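Prolyl-tRNA synthetase (Giardia lamblia ATCC 50803, PDB 3IAL) joins L-proline to tRNA(Pro) at the expense of ATP, passing through a prolyl-adenylate intermediate, as a class II aminoacyl-tRNA synthetase. Local coordinates at the interface of chains A and B. Coordinates in Å, arbitrary orientation; residue numbers count along the deposited sequence, not the author numbering. Chains: chain A/B, Prolyl-tRNA synthetase.

Contact 1: the interface of chains A and B. Residues chain A 81, 119, 150, 152, 167; chain B 80-82, 119, 152.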
loop_
_atom_site.group_PDB
_atom_site.type_symbol
_atom_site.label_atom_id
_atom_site.label_comp_id
_atom_site.label_asym_id
_atom_site.label_seq_id
_atom_site.Cartn_x
_atom_site.Cartn_y
_atom_site.Cartn_z
ATOM N N THR A 81 6.430 10.708 8.031
ATOM C CA THR A 81 5.830 10.357 9.315
ATOM C C THR A 81 6.098 11.393 10.411
ATOM O O THR A 81 5.269 11.602 11.302
ATOM C CB THR A 81 6.386 9.010 9.813
ATOM O OG1 THR A 81 6.191 8.009 8.810
ATOM C CG2 THR A 81 5.700 8.576 11.111
ATOM N N LEU A 119 5.711 12.076 15.928
ATOM C CA LEU A 119 5.079 11.099 15.057
ATOM C C LEU A 119 3.643 11.567 14.789
ATOM O O LEU A 119 2.897 11.899 15.717
ATOM C CB LEU A 119 5.106 9.695 15.677
ATOM C CG LEU A 119 6.498 9.152 16.050
ATOM C CD1 LEU A 119 6.438 7.721 16.576
ATOM C CD2 LEU A 119 7.432 9.225 14.870
ATOM N N THR A 150 0.272 4.979 8.568
ATOM C CA THR A 150 -0.095 4.884 9.970
ATOM C C THR A 150 0.122 6.201 10.697
ATOM O O THR A 150 1.051 6.980 10.386
ATOM C CB THR A 150 0.661 3.763 10.731
ATOM O OG1 THR A 150 2.056 4.085 10.832
ATOM C CG2 THR A 150 0.473 2.417 10.062
ATOM N N PHE A 152 -0.132 7.982 14.902
ATOM C CA PHE A 152 0.274 7.617 16.258
ATOM C C PHE A 152 -0.444 8.449 17.314
ATOM O O PHE A 152 -0.392 9.672 17.277
ATOM C CB PHE A 152 1.787 7.797 16.397
ATOM C CG PHE A 152 2.582 6.901 15.498
ATOM C CD1 PHE A 152 3.075 5.695 15.961
ATOM C CD2 PHE A 152 2.818 7.252 14.176
ATOM C CE1 PHE A 152 3.800 4.873 15.130
ATOM C CE2 PHE A 152 3.534 6.434 13.352
ATOM C CZ PHE A 152 4.035 5.250 13.825
ATOM N N GLU A 167 -0.697 2.780 17.416
ATOM C CA GLU A 167 -0.330 2.953 16.008
ATOM C C GLU A 167 -1.468 2.442 15.138
ATOM O O GLU A 167 -1.813 1.267 15.177
ATOM C CB GLU A 167 0.968 2.229 15.639
ATOM C CG GLU A 167 1.349 2.454 14.166
ATOM C CD GLU A 167 2.720 1.925 13.795
ATOM O OE1 GLU A 167 3.433 1.411 14.685
ATOM O OE2 GLU A 167 3.091 2.041 12.607
ATOM N N PRO B 80 4.464 -2.793 13.437
ATOM C CA PRO B 80 4.572 -1.433 13.954
ATOM C C PRO B 80 5.881 -0.757 13.573
ATOM O O PRO B 80 6.879 -1.428 13.309
ATOM C CB PRO B 80 4.533 -1.626 15.471
ATOM C CG PRO B 80 3.827 -2.896 15.673
ATOM C CD PRO B 80 4.237 -3.759 14.526
ATOM N N THR B 81 5.858 0.569 13.553
ATOM C CA THR B 81 7.021 1.375 13.210
ATOM C C THR B 81 8.023 1.406 14.352
ATOM O O THR B 81 9.227 1.567 14.137
ATOM C CB THR B 81 6.582 2.821 12.903
ATOM O OG1 THR B 81 5.606 2.799 11.860
ATOM C CG2 THR B 81 7.764 3.702 12.494
ATOM N N VAL B 82 7.521 1.268 15.568
ATOM C CA VAL B 82 8.346 1.438 16.761
ATOM C C VAL B 82 8.897 0.092 17.225
ATOM O O VAL B 82 8.175 -0.907 17.248
ATOM C CB VAL B 82 7.557 2.130 17.895
ATOM C CG1 VAL B 82 7.485 3.647 17.642
ATOM C CG2 VAL B 82 6.142 1.528 18.048
ATOM N N LEU B 119 12.507 4.181 16.063
ATOM C CA LEU B 119 11.854 4.087 14.770
ATOM C C LEU B 119 12.679 3.088 13.956
ATOM O O LEU B 119 13.901 3.208 13.895
ATOM C CB LEU B 119 11.819 5.442 14.071
ATOM C CG LEU B 119 11.139 6.600 14.808
ATOM C CD1 LEU B 119 11.071 7.803 13.882
ATOM C CD2 LEU B 119 9.746 6.217 15.302
ATOM N N PHE B 152 13.665 4.335 8.846
ATOM C CA PHE B 152 14.235 5.619 9.275
ATOM C C PHE B 152 15.740 5.520 9.557
ATOM O O PHE B 152 16.171 4.662 10.320
ATOM C CB PHE B 152 13.500 6.127 10.522
ATOM C CG PHE B 152 12.021 6.349 10.307
ATOM C CD1 PHE B 152 11.531 7.615 10.003
ATOM C CD2 PHE B 152 11.126 5.296 10.408
ATOM C CE1 PHE B 152 10.176 7.825 9.804
ATOM C CE2 PHE B 152 9.752 5.495 10.206
ATOM C CZ PHE B 152 9.279 6.758 9.904
#

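Contact 2: the interface of chains A and B. Residues chain A 77-80, 130, 134; chain B 42, 49-50.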
loop_
_atom_site.group_PDB
_atom_site.type_symbol
_atom_site.label_atom_id
_atom_site.label_comp_id
_atom_site.label_asym_id
_atom_site.label_seq_id
_atom_site.Cartn_x
_atom_site.Cartn_y
_atom_site.Cartn_z
ATOM N N ILE A 77 -0.734 10.248 -2.484
ATOM C CA ILE A 77 0.571 10.798 -2.168
ATOM C C ILE A 77 1.127 10.122 -0.910
ATOM O O ILE A 77 0.467 9.281 -0.314
ATOM C CB ILE A 77 0.487 12.311 -1.891
ATOM C CG1 ILE A 77 -0.366 12.598 -0.651
ATOM C CG2 ILE A 77 -0.079 13.041 -3.078
ATOM C CD1 ILE A 77 -0.285 14.038 -0.212
ATOM N N LEU A 78 2.336 10.506 -0.503
ATOM C CA LEU A 78 2.881 10.059 0.776
ATOM C C LEU A 78 3.770 11.139 1.374
ATOM O O LEU A 78 4.765 11.553 0.764
ATOM C CB LEU A 78 3.665 8.751 0.640
ATOM C CG LEU A 78 4.075 8.088 1.958
ATOM C CD1 LEU A 78 2.834 7.660 2.786
ATOM C CD2 LEU A 78 4.985 6.895 1.671
ATOM N N PHE A 79 3.358 11.598 2.551
ATOM C CA PHE A 79 4.095 12.553 3.356
ATOM C C PHE A 79 4.979 11.820 4.352
ATOM O O PHE A 79 4.749 10.653 4.634
ATOM C CB PHE A 79 3.126 13.432 4.149
ATOM C CG PHE A 79 2.781 14.713 3.472
ATOM C CD1 PHE A 79 2.005 14.726 2.333
ATOM C CD2 PHE A 79 3.228 15.917 3.990
ATOM C CE1 PHE A 79 1.686 15.925 1.710
ATOM C CE2 PHE A 79 2.914 17.103 3.378
ATOM C CZ PHE A 79 2.147 17.109 2.232
ATOM N N PRO A 80 5.985 12.512 4.901
ATOM C CA PRO A 80 6.802 11.973 5.989
ATOM C C PRO A 80 5.992 11.701 7.259
ATOM O O PRO A 80 4.998 12.388 7.514
ATOM C CB PRO A 80 7.806 13.097 6.251
ATOM C CG PRO A 80 7.878 13.831 4.967
ATOM C CD PRO A 80 6.480 13.824 4.459
ATOM N N MET A 130 2.404 22.403 3.240
ATOM C CA MET A 130 2.798 22.156 1.852
ATOM C C MET A 130 1.781 22.713 0.844
ATOM O O MET A 130 2.168 23.208 -0.212
ATOM C CB MET A 130 3.031 20.662 1.630
ATOM C CG MET A 130 4.161 20.080 2.470
ATOM S SD MET A 130 5.763 20.923 2.319
ATOM C CE MET A 130 6.141 20.658 0.589
ATOM N N TRP A 134 2.240 24.895 -2.550
ATOM C CA TRP A 134 1.731 24.420 -3.840
ATOM C C TRP A 134 0.638 25.303 -4.455
ATOM O O TRP A 134 0.431 25.261 -5.671
ATOM C CB TRP A 134 1.225 22.981 -3.722
ATOM C CG TRP A 134 2.278 21.995 -3.284
ATOM C CD1 TRP A 134 3.633 22.091 -3.479
ATOM C CD2 TRP A 134 2.058 20.741 -2.620
ATOM N NE1 TRP A 134 4.266 20.984 -2.957
ATOM C CE2 TRP A 134 3.323 20.140 -2.427
ATOM C CE3 TRP A 134 0.914 20.069 -2.164
ATOM C CZ2 TRP A 134 3.478 18.906 -1.797
ATOM C CZ3 TRP A 134 1.069 18.834 -1.537
ATOM C CH2 TRP A 134 2.346 18.267 -1.359
ATOM N N TYR B 42 10.014 20.181 2.597
ATOM C CA TYR B 42 9.537 19.771 3.910
ATOM C C TYR B 42 10.673 20.015 4.905
ATOM O O TYR B 42 11.785 19.536 4.684
ATOM C CB TYR B 42 9.160 18.296 3.884
ATOM C CG TYR B 42 8.338 17.848 5.060
ATOM C CD1 TYR B 42 6.974 18.133 5.126
ATOM C CD2 TYR B 42 8.913 17.133 6.100
ATOM C CE1 TYR B 42 6.209 17.721 6.201
ATOM C CE2 TYR B 42 8.152 16.715 7.183
ATOM C CZ TYR B 42 6.804 17.014 7.224
ATOM O OH TYR B 42 6.051 16.608 8.288
ATOM N N VAL B 49 8.522 14.942 0.635
ATOM C CA VAL B 49 7.157 14.643 0.248
ATOM C C VAL B 49 7.165 13.938 -1.105
ATOM O O VAL B 49 7.814 14.399 -2.038
ATOM C CB VAL B 49 6.294 15.931 0.143
ATOM C CG1 VAL B 49 4.862 15.607 -0.333
ATOM C CG2 VAL B 49 6.269 16.667 1.486
ATOM N N PHE B 50 6.469 12.807 -1.192
ATOM C CA PHE B 50 6.152 12.191 -2.474
ATOM C C PHE B 50 4.894 12.863 -3.023
ATOM O O PHE B 50 3.798 12.648 -2.500
ATOM C CB PHE B 50 5.886 10.693 -2.307
ATOM C CG PHE B 50 7.006 9.802 -2.762
ATOM C CD1 PHE B 50 7.405 9.785 -4.095
ATOM C CD2 PHE B 50 7.619 8.934 -1.872
ATOM C CE1 PHE B 50 8.428 8.934 -4.527
ATOM C CE2 PHE B 50 8.631 8.094 -2.283
ATOM C CZ PHE B 50 9.038 8.089 -3.622
HETATM O O HOH W 1 3.875 14.668 7.439
#

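Contact 1: the interface of chains A and B
A:Glu167 reaches across the two-fold dimer interface to B:Thr81 with an extended side chain. Its CB carries CG anti to the backbone N (chi1 -179°), and both methylene carbons lie against the A:Phe152 ring, with A:Glu167 CG 3.6 Å from A:Phe152 CE1. The straight run beyond delivers the carboxylate to the partner's loop. There A:Glu167 CD lies 3.8 Å from B:Pro80 CA, and the two oxygens divide the work. A:Glu167 OE1 accepts the backbone N of B:Thr81 on its syn lone pair at 2.8 Å. A:Glu167 OE2 takes the hydroxyl OG1 of B:Thr81 at 2.7 Å, on the syn side but 33° out of the carboxylate plane. One glutamate, a two-oxygen acceptor, thus reads backbone and hydroxyl of one residue. Within chain A, A:Thr150 OG1 also donates to A:Glu167 OE2, at 2.9 Å from the anti side; both hydroxyls come from the same face of the carboxylate. These three donors fix its rotation and probably favour the charged form.

Threonine also offers carbon: B:Thr81 CB lies 3.6 Å from A:Phe152 CZ, and its OG1 sits in plane at that ring's edge. A:Leu119 CD1 covers one face of the ring, over its centre, which helps to set its tilt. In the twin, A:Thr81 meets the edge of B:Phe152 with CB in the ring plane. Between them the leucines slide past each other, with A:Leu119 CD2 3.8 Å from B:Leu119 CD2.

Contact 2: the interface of chains A and B
A:Leu78 and B:Phe50 form an antiparallel beta bridge between the subunits, with B:Phe50 N donating to A:Leu78 O at 2.9 Å and A:Leu78 N to B:Phe50 O at 3.3 Å. Backbone groups make this pairing, which helps to set the register of the two chains.

B:Val49 is the apolar centre of the packing, with 63 Å² hidden by the partner. B:Val49 CG1, anti to the backbone N (chi1 177°), stands over the face of A:Phe79 toward the rim, 3.8 Å from A:Phe79 CE1. B:Val49 CG1 also lies in plane at the edge of the indole, 3.8 Å from A:Trp134 CH2. B:Val49 CG2 lies on the same phenyl ring, 3.9 Å from A:Phe79 CE2, and also meets A:Met130, whose bent chain brings its methyl CE to 4.1 Å. A branched valine suits this place because both methyls rest on one ring and then diverge to the indole and the methionine, whose flexible chain can follow its shape.

Beside it, A:Pro80 lays CG over the face of B:Tyr42, 3.6 Å from B:Tyr42 CD2, in a CH-pi contact for which a rigid proline ring is well shaped. The phenol also has a polar task: a water 3.0 Å from B:Tyr42 OH bridges it to the carbonyl O of A:Pro80.

In the fold, short strand 49-50 of one subunit pairs with the loop after strand 75-76 of the other, while helix 124-134 supplies A:Met130 and A:Trp134 as a wall behind the valine.

Contact 1 and contact 2 have C-alpha centres about 17 Å apart on one two-fold dimer interface. The segment 77-81 joins them: within chain A, residues 77-80 enter contact 2 and the next residue, A:Thr81, enters contact 1, while the equivalent B:Pro80 and B:Thr81 also serve contact 1. By symmetry, every segment 77-81 engages the partner in both ways. Polar gripping and apolar packing near the axis in contact 1 thus complement strand pairing in contact 2. Together they support a dimer of the kind typical of class II synthetases, whose motif 1 region commonly builds the subunit interface.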